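Long-range contact in transcriptional regulator, LuxR family (Burkholderia thailandensis, PDB 3MQQ), which probably regulates transcription by binding DNA, as LuxR-family proteins do, the part described here being its PAS domain: residues Met68-Arg78 with Trp89-Arg99. Sequence-based numbering, arbitrary orientation.
Sequences MIAHGSYADDR and WCHVTGRALDR
Y74, D76 and R78 pair with G94, V92 and C90 through six backbone hydrogen bonds, the strand axes running antiparallel at 167°, which makes 74-81 and 87-96 the hairpin at one edge of the five-stranded PAS sheet. On the face bearing V92, R78 grips D76 side-on: NE meets the syn lone pair of OD1 at 2.7 Å, nearly straight at 169°, and NH2 reaches OD2 more obliquely. R78 bends at chi2 and chi3, which lays its guanidinium over V92, with CG2 3.5 Å from NE. Y74 OH also lies very close to D76 OD2 (2.5 Å), a bond modelled shorter than usual, and Y51 takes R78 NH1, near a bound ethanol. Before strand 74-81 begins, just past the end of helix 54-71, G72 O receives R95 NE at 3.1 Å from above the carbonyl plane; a water joins that same oxygen to A96 O. R99, extended from CG to NE, brings NH1 to I69 O at 2.8 Å, in the carbonyl plane. The selenomethionine M68 sets CE 3.4 Å from G94 O. R95 NH1 forms a salt bridge with E30 of the second subunit, so one side chain reaches both the turn at G72 and the neighbouring chain. Gripped by two R78 nitrogens, beside V92, the D76 carboxylate is held in orientation and probably stays ionised.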
loop_
_atom_site.group_PDB
_atom_site.type_symbol
_atom_site.label_atom_id
_atom_site.label_comp_id
_atom_site.label_asym_id
_atom_site.label_seq_id
_atom_site.Cartn_x
_atom_site.Cartn_y
_atom_site.Cartn_z
HETATM N N MSE B 68 -0.155 -17.766 -2.622
HETATM C CA MSE B 68 1.107 -17.168 -2.189
HETATM C C MSE B 68 2.309 -18.026 -2.570
HETATM O O MSE B 68 3.355 -17.503 -2.983
HETATM C CB MSE B 68 1.093 -16.887 -0.680
HETATM C CG MSE B 68 2.394 -16.272 -0.170
HETATM SE SE MSE B 68 2.540 -14.347 -0.581
HETATM C CE MSE B 68 1.512 -13.666 0.934
ATOM N N ILE B 69 2.165 -19.341 -2.417
ATOM C CA ILE B 69 3.241 -20.262 -2.773
ATOM C C ILE B 69 3.485 -20.200 -4.280
ATOM O O ILE B 69 4.620 -20.041 -4.716
ATOM C CB ILE B 69 2.936 -21.697 -2.337
ATOM C CG1 ILE B 69 2.742 -21.760 -0.824
ATOM C CG2 ILE B 69 4.072 -22.649 -2.782
ATOM C CD1 ILE B 69 1.884 -22.924 -0.346
ATOM N N ALA B 70 2.405 -20.297 -5.052
ATOM C CA ALA B 70 2.500 -20.349 -6.517
ATOM C C ALA B 70 3.020 -19.060 -7.147
ATOM O O ALA B 70 3.750 -19.101 -8.121
ATOM C CB ALA B 70 1.169 -20.732 -7.125
ATOM N N HIS B 71 2.639 -17.915 -6.582
ATOM C CA HIS B 71 2.960 -16.625 -7.195
ATOM C C HIS B 71 3.929 -15.725 -6.420
ATOM O O HIS B 71 4.483 -14.782 -6.993
ATOM C CB HIS B 71 1.681 -15.861 -7.520
ATOM C CG HIS B 71 0.714 -16.647 -8.345
ATOM N ND1 HIS B 71 0.892 -16.862 -9.695
ATOM C CD2 HIS B 71 -0.435 -17.283 -8.011
ATOM C CE1 HIS B 71 -0.108 -17.591 -10.158
ATOM N NE2 HIS B 71 -0.925 -17.863 -9.157
ATOM N N GLY B 72 4.117 -15.994 -5.130
ATOM C CA GLY B 72 5.045 -15.214 -4.324
ATOM C C GLY B 72 4.457 -13.925 -3.779
ATOM O O GLY B 72 5.140 -13.173 -3.089
ATOM N N SER B 73 3.186 -13.674 -4.084
ATOM C CA SER B 73 2.449 -12.527 -3.521
ATOM C C SER B 73 0.965 -12.831 -3.576
ATOM O O SER B 73 0.540 -13.789 -4.225
ATOM C CB SER B 73 2.781 -11.210 -4.239
ATOM O OG SER B 73 2.120 -11.094 -5.491
ATOM N N TYR B 74 0.184 -12.013 -2.882
ATOM C CA TYR B 74 -1.228 -12.266 -2.750
ATOM C C TYR B 74 -1.974 -10.945 -2.684
ATOM O O TYR B 74 -1.521 -10.023 -2.040
ATOM C CB TYR B 74 -1.491 -13.028 -1.462
ATOM C CG TYR B 74 -2.949 -13.331 -1.254
ATOM C CD1 TYR B 74 -3.536 -14.436 -1.866
ATOM C CD2 TYR B 74 -3.758 -12.485 -0.490
ATOM C CE1 TYR B 74 -4.879 -14.712 -1.702
ATOM C CE2 TYR B 74 -5.112 -12.758 -0.317
ATOM C CZ TYR B 74 -5.659 -13.872 -0.927
ATOM O OH TYR B 74 -6.982 -14.160 -0.775
ATOM N N ALA B 75 -3.122 -10.882 -3.355
ATOM C CA ALA B 75 -3.993 -9.729 -3.208
ATOM C C ALA B 75 -5.427 -10.195 -3.361
ATOM O O ALA B 75 -5.748 -11.095 -4.177
ATOM C CB ALA B 75 -3.660 -8.640 -4.248
ATOM N N ASP B 76 -6.296 -9.617 -2.528
ATOM C CA ASP B 76 -7.721 -9.782 -2.738
ATOM C C ASP B 76 -8.536 -8.624 -2.168
ATOM O O ASP B 76 -8.012 -7.665 -1.649
ATOM C CB ASP B 76 -8.224 -11.118 -2.138
ATOM C CG ASP B 76 -8.283 -11.095 -0.627
ATOM O OD1 ASP B 76 -8.399 -9.994 -0.048
ATOM O OD2 ASP B 76 -8.226 -12.173 0.007
ATOM N N ASP B 77 -9.854 -8.722 -2.338
ATOM C CA ASP B 77 -10.769 -7.877 -1.553
ATOM C C ASP B 77 -11.559 -8.825 -0.685
ATOM O O ASP B 77 -11.993 -9.879 -1.172
ATOM C CB ASP B 77 -11.738 -7.175 -2.502
ATOM C CG ASP B 77 -11.028 -6.285 -3.475
ATOM O OD1 ASP B 77 -10.151 -5.514 -3.036
ATOM O OD2 ASP B 77 -11.320 -6.385 -4.686
ATOM N N ARG B 78 -11.761 -8.460 0.579
ATOM C CA ARG B 78 -12.643 -9.255 1.423
ATOM C C ARG B 78 -13.334 -8.431 2.464
ATOM O O ARG B 78 -12.957 -7.303 2.741
ATOM C CB ARG B 78 -11.902 -10.409 2.096
ATOM C CG ARG B 78 -11.215 -10.038 3.406
ATOM C CD ARG B 78 -9.966 -9.205 3.148
ATOM N NE ARG B 78 -8.909 -10.032 2.596
ATOM C CZ ARG B 78 -8.046 -10.737 3.321
ATOM N NH1 ARG B 78 -8.094 -10.724 4.647
ATOM N NH2 ARG B 78 -7.137 -11.462 2.717
ATOM N N TRP B 89 -15.620 -3.696 3.651
ATOM C CA TRP B 89 -14.782 -4.249 2.600
ATOM C C TRP B 89 -13.382 -3.643 2.666
ATOM O O TRP B 89 -13.221 -2.435 2.842
ATOM C CB TRP B 89 -15.396 -3.946 1.246
ATOM C CG TRP B 89 -16.505 -4.884 0.912
ATOM C CD1 TRP B 89 -17.834 -4.739 1.206
ATOM C CD2 TRP B 89 -16.381 -6.122 0.215
ATOM N NE1 TRP B 89 -18.546 -5.814 0.726
ATOM C CE2 TRP B 89 -17.678 -6.671 0.100
ATOM C CE3 TRP B 89 -15.299 -6.822 -0.330
ATOM C CZ2 TRP B 89 -17.919 -7.894 -0.520
ATOM C CZ3 TRP B 89 -15.539 -8.024 -0.964
ATOM C CH2 TRP B 89 -16.841 -8.550 -1.058
ATOM N N CYS B 90 -12.392 -4.522 2.537
ATOM C CA CYS B 90 -10.998 -4.145 2.657
ATOM C C CYS B 90 -10.164 -4.787 1.556
ATOM O O CYS B 90 -10.259 -5.974 1.330
ATOM C CB CYS B 90 -10.505 -4.648 4.030
ATOM S SG CYS B 90 -8.905 -4.098 4.596
ATOM N N HIS B 91 -9.300 -4.016 0.884
ATOM C CA HIS B 91 -8.383 -4.627 -0.081
ATOM C C HIS B 91 -7.124 -4.988 0.671
ATOM O O HIS B 91 -6.602 -4.174 1.416
ATOM C CB HIS B 91 -7.987 -3.623 -1.187
ATOM C CG HIS B 91 -7.092 -4.211 -2.239
ATOM N ND1 HIS B 91 -5.807 -3.768 -2.487
ATOM C CD2 HIS B 91 -7.323 -5.204 -3.128
ATOM C CE1 HIS B 91 -5.287 -4.482 -3.475
ATOM N NE2 HIS B 91 -6.190 -5.354 -3.882
ATOM N N VAL B 92 -6.657 -6.225 0.509
ATOM C CA VAL B 92 -5.525 -6.736 1.292
ATOM C C VAL B 92 -4.478 -7.273 0.344
ATOM O O VAL B 92 -4.801 -7.955 -0.616
ATOM C CB VAL B 92 -5.914 -7.834 2.324
ATOM C CG1 VAL B 92 -4.652 -8.349 3.104
ATOM C CG2 VAL B 92 -6.890 -7.254 3.330
ATOM N N THR B 93 -3.220 -6.888 0.565
ATOM C CA THR B 93 -2.122 -7.478 -0.213
ATOM C C THR B 93 -1.079 -8.013 0.737
ATOM O O THR B 93 -0.952 -7.545 1.852
ATOM C CB THR B 93 -1.462 -6.521 -1.269
ATOM O OG1 THR B 93 -0.517 -5.639 -0.656
ATOM C CG2 THR B 93 -2.491 -5.716 -2.072
ATOM N N GLY B 94 -0.325 -9.013 0.308
ATOM C CA GLY B 94 0.703 -9.548 1.200
ATOM C C GLY B 94 1.835 -10.198 0.442
ATOM O O GLY B 94 1.656 -10.708 -0.654
ATOM N N ARG B 95 3.040 -10.083 0.997
ATOM C CA ARG B 95 4.144 -10.881 0.502
ATOM C C ARG B 95 4.860 -11.531 1.663
ATOM O O ARG B 95 5.292 -10.853 2.589
ATOM C CB ARG B 95 5.136 -10.042 -0.315
ATOM C CG ARG B 95 6.240 -10.943 -0.896
ATOM C CD ARG B 95 7.053 -10.260 -1.951
ATOM N NE ARG B 95 6.487 -10.390 -3.290
ATOM C CZ ARG B 95 6.348 -9.378 -4.138
ATOM N NH1 ARG B 95 5.856 -9.595 -5.356
ATOM N NH2 ARG B 95 6.709 -8.146 -3.774
ATOM N N ALA B 96 5.046 -12.839 1.564
ATOM C CA ALA B 96 5.793 -13.606 2.567
ATOM C C ALA B 96 7.278 -13.413 2.342
ATOM O O ALA B 96 7.738 -13.313 1.200
ATOM C CB ALA B 96 5.436 -15.085 2.469
ATOM N N LEU B 97 8.033 -13.405 3.432
ATOM C CA LEU B 97 9.473 -13.343 3.375
ATOM C C LEU B 97 10.048 -14.562 2.628
ATOM O O LEU B 97 11.051 -14.444 1.921
ATOM C CB LEU B 97 10.049 -13.224 4.789
ATOM C CG LEU B 97 11.561 -13.013 4.909
ATOM C CD1 LEU B 97 12.044 -11.668 4.327
ATOM C CD2 LEU B 97 12.005 -13.189 6.364
ATOM N N ASP B 98 9.392 -15.718 2.785
ATOM C CA ASP B 98 9.712 -16.944 2.038
ATOM C C ASP B 98 8.398 -17.488 1.497
ATOM O O ASP B 98 7.512 -17.822 2.286
ATOM C CB ASP B 98 10.363 -17.969 2.973
ATOM C CG ASP B 98 10.766 -19.269 2.256
ATOM O OD1 ASP B 98 10.184 -19.621 1.205
ATOM O OD2 ASP B 98 11.685 -19.949 2.744
ATOM N N ARG B 99 8.262 -17.575 0.169
ATOM C CA ARG B 99 6.981 -17.997 -0.428
ATOM C C ARG B 99 6.547 -19.405 -0.043
ATOM O O ARG B 99 5.347 -19.703 -0.012
ATOM C CB ARG B 99 6.941 -17.797 -1.952
ATOM C CG ARG B 99 7.737 -18.782 -2.767
ATOM C CD ARG B 99 7.531 -18.536 -4.252
ATOM N NE ARG B 99 8.458 -19.341 -5.039
ATOM C CZ ARG B 99 8.119 -20.138 -6.049
ATOM N NH1 ARG B 99 6.856 -20.248 -6.438
ATOM N NH2 ARG B 99 9.055 -20.821 -6.675
HETATM O O HOH W 1 6.841 -14.502 -1.316
#